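Local coordinates for DNA replication licensing factor MCM related protein (Thermoplasma acidophilum, PDB 4ME3), which probably unwinds DNA during replication as an ATP-driven helicase, this chain being its N-terminal domain, with a zinc-binding module and an OB domain, at residues G238-E243 / F255-Y260; K197-E202 / P213-I218. One frame throughout, in Å; residues are numbered along the deposited sequence.

The two contacts are antiparallel pairings in one mixed sheet of the MCM OB domain, bridged by a parallel one, and their centres lie about 11 Å apart. Interaction 2 comes first in the chain, joining strand 191-201 to strand 215-221; interaction 1 joins the two arms of the hairpin 233-247/250-261. They meet where strand 215-221 runs parallel to strand 250-261: Leu259 N probably donates a hydrogen bond to Thr217 O (2.9 Å), and Tyr258 CB packs against the same oxygen at 3.3 Å. Both lie away from the zinc site of Cys147, Cys150, Cys169 and Cys172. The principle illustrated is that repetitive backbone pairing is individualised by its side chains.

Interaction 1: residues G238-E243 / F255-Y260; sequences GILRTE and FFTYLY
Glu243 and Phe256 lie side by side and point the same way, the aliphatic stem of the glutamate resting on the phenylalanine ring. Glu243 CB sits over one face, offset toward the rim, at 3.8 Å from the ring centroid of Phe256, a CH-pi contact. Glu243 CG is anti to the backbone N (chi1 175°) and touches the far end of the ring, 3.3 Å from Phe256 CZ. A second CH-pi contact of this kind forms two residues on, at the next hydrogen-bonded pair, Arg241 and Tyr258. Tyr258 CG stands between its backbone N and carbonyl carbon (chi1 70°), and Arg241 CB lies over one face of the ring, offset toward the rim, 3.6 Å from the centroid. Thr242 O approaches the edge of this ring, near its plane, at 3.6 Å from Tyr258 CE1. An alanine in place of Tyr258 would remove the ring, probably opening a gap beneath Arg241 CB and giving the arginine chain more freedom to move. Beyond CG that chain bends, Ile239 CG2 lies over the centre of one face of its guanidinium, and NH2 forms a salt bridge with Glu70.

Beneath these side chains, paired backbone hydrogen bonds join Ile239 to Tyr260, Arg241 to Tyr258 and Glu243 to Phe256. Leu240 and Leu259 occupy the other face, their CD1 atoms 4.3 Å apart. The hairpin is consistent with the N-terminal beta-hairpin of MCM proteins. The methylenes of Glu243 and Arg241 serve as apolar surface for the rings of Phe256 and Tyr258, while the guanidinium of Arg241 reaches beyond the Tyr258 ring to Glu70.

Interaction 2: residues K197-E202 / P213-I218; sequences KVEIQE and PQRITI
Val198 and Ile200 form antiparallel hydrogen-bonded pairs with Ile218 and Ile216, two backbone bonds to each pair, and the axes of the two strands run 155° apart. The pairing carries on beyond the strands, where Glu202 N donates to Gln214 O and Gln214 N returns a bond to Glu202 OE1 at 2.9 Å. That oxygen, met on its anti side, also forms a salt bridge with Arg113.

On the polar face, Arg215 lies between Glu199 and Gln201. Its NH1 makes a salt bridge with Glu199 OE2 (2.8 Å), in the guanidinium plane but from above the plane of the carboxylate. The other carboxylate oxygen, OE1, accepts a hydrogen bond from a water that is also bonded to Thr217 OG1. Gln201 OE1 lies over one face of the guanidinium of Arg215, while its hydrogen bond goes to Arg131 NE. The extended Gln201 chain carries NE2 to Pro213 O, a long but nearly straight bond of 3.2 Å that comes from above the carbonyl plane.

The opposite face is aliphatic. Ile200 CG1 meets Ile216 CG2 at 3.6 Å with the chains side by side, whereas Ile218 crosses Ile200 at about a right angle and packs tightly, its CD1 3.4 Å from Ile200 CG2.

Strand 123-147 pairs with 197-201 through Ile129, Arg131, Lys132 and Thr134, and strand 250-261 pairs with 215-218 through Leu259. Val130, Val234 and Val236 from strands 123-147 and 233-247 join the isoleucines, consistent with the interior of an OB barrel.

Interaction 1: residues G238-E243 / F255-Y260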
loop_
_atom_site.group_PDB
_atom_site.type_symbol
_atom_site.label_atom_id
_atom_site.label_comp_id
_atom_site.label_asym_id
_atom_site.label_seq_id
_atom_site.Cartn_x
_atom_site.Cartn_y
_atom_site.Cartn_z
ATOM N N GLY A 238 5.024 9.004 -2.644
ATOM C CA GLY A 238 4.267 8.270 -1.651
ATOM C C GLY A 238 3.067 9.007 -1.109
ATOM O O GLY A 238 2.834 10.171 -1.435
ATOM N N ILE A 239 2.297 8.310 -0.285
ATOM C CA ILE A 239 1.131 8.894 0.357
ATOM C C ILE A 239 1.540 9.464 1.707
ATOM O O ILE A 239 2.129 8.768 2.540
ATOM C CB ILE A 239 0.012 7.850 0.555
ATOM C CG1 ILE A 239 -0.269 7.123 -0.761
ATOM C CG2 ILE A 239 -1.245 8.528 1.082
ATOM C CD1 ILE A 239 -1.252 5.985 -0.643
ATOM N N LEU A 240 1.235 10.738 1.925
ATOM C CA LEU A 240 1.558 11.367 3.194
ATOM C C LEU A 240 0.574 10.906 4.265
ATOM O O LEU A 240 -0.640 11.035 4.110
ATOM C CB LEU A 240 1.545 12.890 3.066
ATOM C CG LEU A 240 2.110 13.627 4.281
ATOM C CD1 LEU A 240 3.601 13.350 4.424
ATOM C CD2 LEU A 240 1.852 15.110 4.176
ATOM N N ARG A 241 1.115 10.360 5.350
ATOM C CA ARG A 241 0.309 9.812 6.432
ATOM C C ARG A 241 0.644 10.510 7.742
ATOM O O ARG A 241 1.608 11.265 7.817
ATOM C CB ARG A 241 0.577 8.314 6.579
ATOM C CG ARG A 241 0.109 7.477 5.406
ATOM C CD ARG A 241 -1.366 7.693 5.143
ATOM N NE ARG A 241 -1.930 6.652 4.285
ATOM C CZ ARG A 241 -3.149 6.701 3.758
ATOM N NH1 ARG A 241 -3.938 7.743 3.992
ATOM N NH2 ARG A 241 -3.581 5.710 2.988
ATOM N N THR A 242 -0.157 10.249 8.770
ATOM C CA THR A 242 0.083 10.815 10.091
ATOM C C THR A 242 0.203 9.714 11.136
ATOM O O THR A 242 -0.444 8.672 11.036
ATOM C CB THR A 242 -1.056 11.759 10.528
ATOM O OG1 THR A 242 -2.293 11.038 10.547
ATOM C CG2 THR A 242 -1.169 12.941 9.590
ATOM N N GLU A 243 1.040 9.958 12.139
ATOM C CA GLU A 243 1.220 9.024 13.240
ATOM C C GLU A 243 1.100 9.785 14.553
ATOM O O GLU A 243 1.626 10.887 14.689
ATOM C CB GLU A 243 2.586 8.344 13.144
ATOM C CG GLU A 243 2.913 7.430 14.314
ATOM C CD GLU A 243 2.122 6.137 14.289
ATOM O OE1 GLU A 243 1.645 5.750 13.201
ATOM O OE2 GLU A 243 1.984 5.505 15.357
ATOM N N PHE A 255 0.459 15.081 16.301
ATOM C CA PHE A 255 0.834 14.008 15.396
ATOM C C PHE A 255 2.106 14.411 14.661
ATOM O O PHE A 255 2.582 15.538 14.799
ATOM C CB PHE A 255 -0.291 13.746 14.388
ATOM C CG PHE A 255 -1.393 12.861 14.914
ATOM C CD1 PHE A 255 -2.160 13.249 16.000
ATOM C CD2 PHE A 255 -1.671 11.647 14.305
ATOM C CE1 PHE A 255 -3.174 12.439 16.477
ATOM C CE2 PHE A 255 -2.684 10.832 14.780
ATOM C CZ PHE A 255 -3.436 11.229 15.867
ATOM N N PHE A 256 2.663 13.485 13.891
ATOM C CA PHE A 256 3.727 13.826 12.955
ATOM C C PHE A 256 3.448 13.118 11.639
ATOM O O PHE A 256 2.749 12.105 11.610
ATOM C CB PHE A 256 5.111 13.459 13.507
ATOM C CG PHE A 256 5.309 11.987 13.761
ATOM C CD1 PHE A 256 4.884 11.412 14.945
ATOM C CD2 PHE A 256 5.944 11.189 12.825
ATOM C CE1 PHE A 256 5.071 10.061 15.184
ATOM C CE2 PHE A 256 6.134 9.840 13.056
ATOM C CZ PHE A 256 5.702 9.275 14.240
ATOM N N THR A 257 3.976 13.662 10.551
ATOM C CA THR A 257 3.758 13.067 9.242
ATOM C C THR A 257 4.859 12.076 8.891
ATOM O O THR A 257 5.995 12.199 9.355
ATOM C CB THR A 257 3.713 14.132 8.140
ATOM O OG1 THR A 257 4.923 14.896 8.163
ATOM C CG2 THR A 257 2.522 15.060 8.329
ATOM N N TYR A 258 4.501 11.094 8.070
ATOM C CA TYR A 258 5.466 10.179 7.481
ATOM C C TYR A 258 4.979 9.826 6.084
ATOM O O TYR A 258 3.830 10.085 5.739
ATOM C CB TYR A 258 5.643 8.924 8.342
ATOM C CG TYR A 258 4.461 7.980 8.367
ATOM C CD1 TYR A 258 3.445 8.130 9.304
ATOM C CD2 TYR A 258 4.372 6.923 7.469
ATOM C CE1 TYR A 258 2.372 7.258 9.341
ATOM C CE2 TYR A 258 3.303 6.050 7.496
ATOM C CZ TYR A 258 2.306 6.222 8.435
ATOM O OH TYR A 258 1.240 5.354 8.457
ATOM N N LEU A 259 5.854 9.246 5.274
ATOM C CA LEU A 259 5.512 8.966 3.890
ATOM C C LEU A 259 5.434 7.469 3.654
ATOM O O LEU A 259 6.368 6.740 3.976
ATOM C CB LEU A 259 6.551 9.583 2.964
ATOM C CG LEU A 259 6.160 9.713 1.488
ATOM C CD1 LEU A 259 5.068 10.760 1.311
ATOM C CD2 LEU A 259 7.380 10.063 0.655
ATOM N N TYR A 260 4.308 7.020 3.106
ATOM C CA TYR A 260 4.152 5.636 2.682
ATOM C C TYR A 260 4.584 5.507 1.228
ATOM O O TYR A 260 3.927 6.027 0.321
ATOM C CB TYR A 260 2.703 5.183 2.839
ATOM C CG TYR A 260 2.498 3.749 2.429
ATOM C CD1 TYR A 260 2.753 2.714 3.317
ATOM C CD2 TYR A 260 2.068 3.427 1.150
ATOM C CE1 TYR A 260 2.578 1.400 2.947
ATOM C CE2 TYR A 260 1.891 2.111 0.766
ATOM C CZ TYR A 260 2.147 1.101 1.671
ATOM O OH TYR A 260 1.974 -0.212 1.302
#

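Interaction 2: residues K197-E202 / P213-I218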
loop_
_atom_site.group_PDB
_atom_site.type_symbol
_atom_site.label_atom_id
_atom_site.label_comp_id
_atom_site.label_asym_id
_atom_site.label_seq_id
_atom_site.Cartn_x
_atom_site.Cartn_y
_atom_site.Cartn_z
ATOM N N LYS A 197 11.484 0.789 7.868
ATOM C CA LYS A 197 11.358 2.234 8.011
ATOM C C LYS A 197 12.696 2.871 7.691
ATOM O O LYS A 197 13.747 2.378 8.104
ATOM C CB LYS A 197 10.905 2.624 9.417
ATOM C CG LYS A 197 9.648 1.913 9.878
ATOM C CD LYS A 197 9.068 2.574 11.113
ATOM C CE LYS A 197 7.837 1.840 11.611
ATOM N NZ LYS A 197 7.288 2.468 12.847
ATOM N N VAL A 198 12.642 3.969 6.946
ATOM C CA VAL A 198 13.828 4.670 6.497
ATOM C C VAL A 198 13.667 6.157 6.778
ATOM O O VAL A 198 12.716 6.784 6.312
ATOM C CB VAL A 198 14.042 4.468 4.984
ATOM C CG1 VAL A 198 15.299 5.171 4.515
ATOM C CG2 VAL A 198 14.106 2.974 4.654
ATOM N N GLU A 199 14.587 6.721 7.548
ATOM C CA GLU A 199 14.549 8.154 7.818
ATOM C C GLU A 199 15.439 8.898 6.841
ATOM O O GLU A 199 16.612 8.569 6.695
ATOM C CB GLU A 199 14.993 8.455 9.250
ATOM C CG GLU A 199 15.020 9.942 9.555
ATOM C CD GLU A 199 15.400 10.239 10.988
ATOM O OE1 GLU A 199 14.508 10.642 11.765
ATOM O OE2 GLU A 199 16.588 10.078 11.333
ATOM N N ILE A 200 14.879 9.897 6.165
ATOM C CA ILE A 200 15.667 10.741 5.279
ATOM C C ILE A 200 15.739 12.169 5.817
ATOM O O ILE A 200 14.903 12.588 6.611
ATOM C CB ILE A 200 15.110 10.764 3.839
ATOM C CG1 ILE A 200 13.703 11.363 3.802
ATOM C CG2 ILE A 200 15.100 9.357 3.253
ATOM C CD1 ILE A 200 13.235 11.701 2.397
ATOM N N GLN A 201 16.745 12.905 5.370
ATOM C CA GLN A 201 16.945 14.278 5.808
ATOM C C GLN A 201 17.138 15.187 4.606
ATOM O O GLN A 201 17.635 14.758 3.567
ATOM C CB GLN A 201 18.171 14.362 6.717
ATOM C CG GLN A 201 18.368 15.721 7.354
ATOM C CD GLN A 201 19.529 15.743 8.324
ATOM O OE1 GLN A 201 20.483 14.976 8.184
ATOM N NE2 GLN A 201 19.452 16.619 9.321
ATOM N N GLU A 202 16.746 16.448 4.748
ATOM C CA GLU A 202 16.932 17.417 3.681
ATOM C C GLU A 202 18.413 17.548 3.362
ATOM O O GLU A 202 19.250 17.504 4.260
ATOM C CB GLU A 202 16.371 18.781 4.091
ATOM C CG GLU A 202 14.861 18.805 4.246
ATOM C CD GLU A 202 14.330 20.184 4.593
ATOM O OE1 GLU A 202 14.717 20.715 5.652
ATOM O OE2 GLU A 202 13.532 20.733 3.802
ATOM N N PRO A 213 18.424 21.146 8.678
ATOM C CA PRO A 213 17.737 20.231 7.757
ATOM C C PRO A 213 16.746 19.337 8.492
ATOM O O PRO A 213 17.106 18.716 9.489
ATOM C CB PRO A 213 18.880 19.392 7.171
ATOM C CG PRO A 213 20.123 20.187 7.417
ATOM C CD PRO A 213 19.879 20.929 8.689
ATOM N N GLN A 214 15.515 19.267 8.000
ATOM C CA GLN A 214 14.473 18.491 8.666
ATOM C C GLN A 214 14.460 17.047 8.173
ATOM O O GLN A 214 15.036 16.731 7.133
ATOM C CB GLN A 214 13.103 19.149 8.461
ATOM C CG GLN A 214 12.991 20.503 9.158
ATOM C CD GLN A 214 11.629 21.160 8.998
ATOM O OE1 GLN A 214 10.632 20.502 8.698
ATOM N NE2 GLN A 214 11.584 22.470 9.202
ATOM N N ARG A 215 13.805 16.176 8.932
ATOM C CA ARG A 215 13.777 14.754 8.612
ATOM C C ARG A 215 12.352 14.242 8.494
ATOM O O ARG A 215 11.418 14.829 9.039
ATOM C CB ARG A 215 14.518 13.961 9.692
ATOM C CG ARG A 215 15.989 14.312 9.810
ATOM C CD ARG A 215 16.626 13.689 11.045
ATOM N NE ARG A 215 18.054 14.001 11.128
ATOM C CZ ARG A 215 19.043 13.114 11.039
ATOM N NH1 ARG A 215 18.799 11.818 10.880
ATOM N NH2 ARG A 215 20.300 13.527 11.121
ATOM N N ILE A 216 12.186 13.149 7.760
ATOM C CA ILE A 216 10.904 12.472 7.700
ATOM C C ILE A 216 11.144 10.988 7.493
ATOM O O ILE A 216 12.135 10.597 6.881
ATOM C CB ILE A 216 10.011 13.019 6.568
ATOM C CG1 ILE A 216 8.596 12.457 6.704
ATOM C CG2 ILE A 216 10.603 12.685 5.195
ATOM C CD1 ILE A 216 7.575 13.126 5.796
ATOM N N THR A 217 10.246 10.170 8.026
ATOM C CA THR A 217 10.360 8.725 7.885
ATOM C C THR A 217 9.531 8.220 6.722
ATOM O O THR A 217 8.412 8.675 6.492
ATOM C CB THR A 217 9.919 7.992 9.157
ATOM O OG1 THR A 217 10.825 8.305 10.218
ATOM C CG2 THR A 217 9.915 6.483 8.938
ATOM N N ILE A 218 10.106 7.269 5.997
ATOM C CA ILE A 218 9.448 6.636 4.874
ATOM C C ILE A 218 9.201 5.190 5.254
ATOM O O ILE A 218 10.090 4.528 5.797
ATOM C CB ILE A 218 10.334 6.667 3.621
ATOM C CG1 ILE A 218 10.752 8.104 3.296
ATOM C CG2 ILE A 218 9.605 6.052 2.436
ATOM C CD1 ILE A 218 12.019 8.188 2.504
HETATM O O HOH W 1 11.722 11.120 10.881
#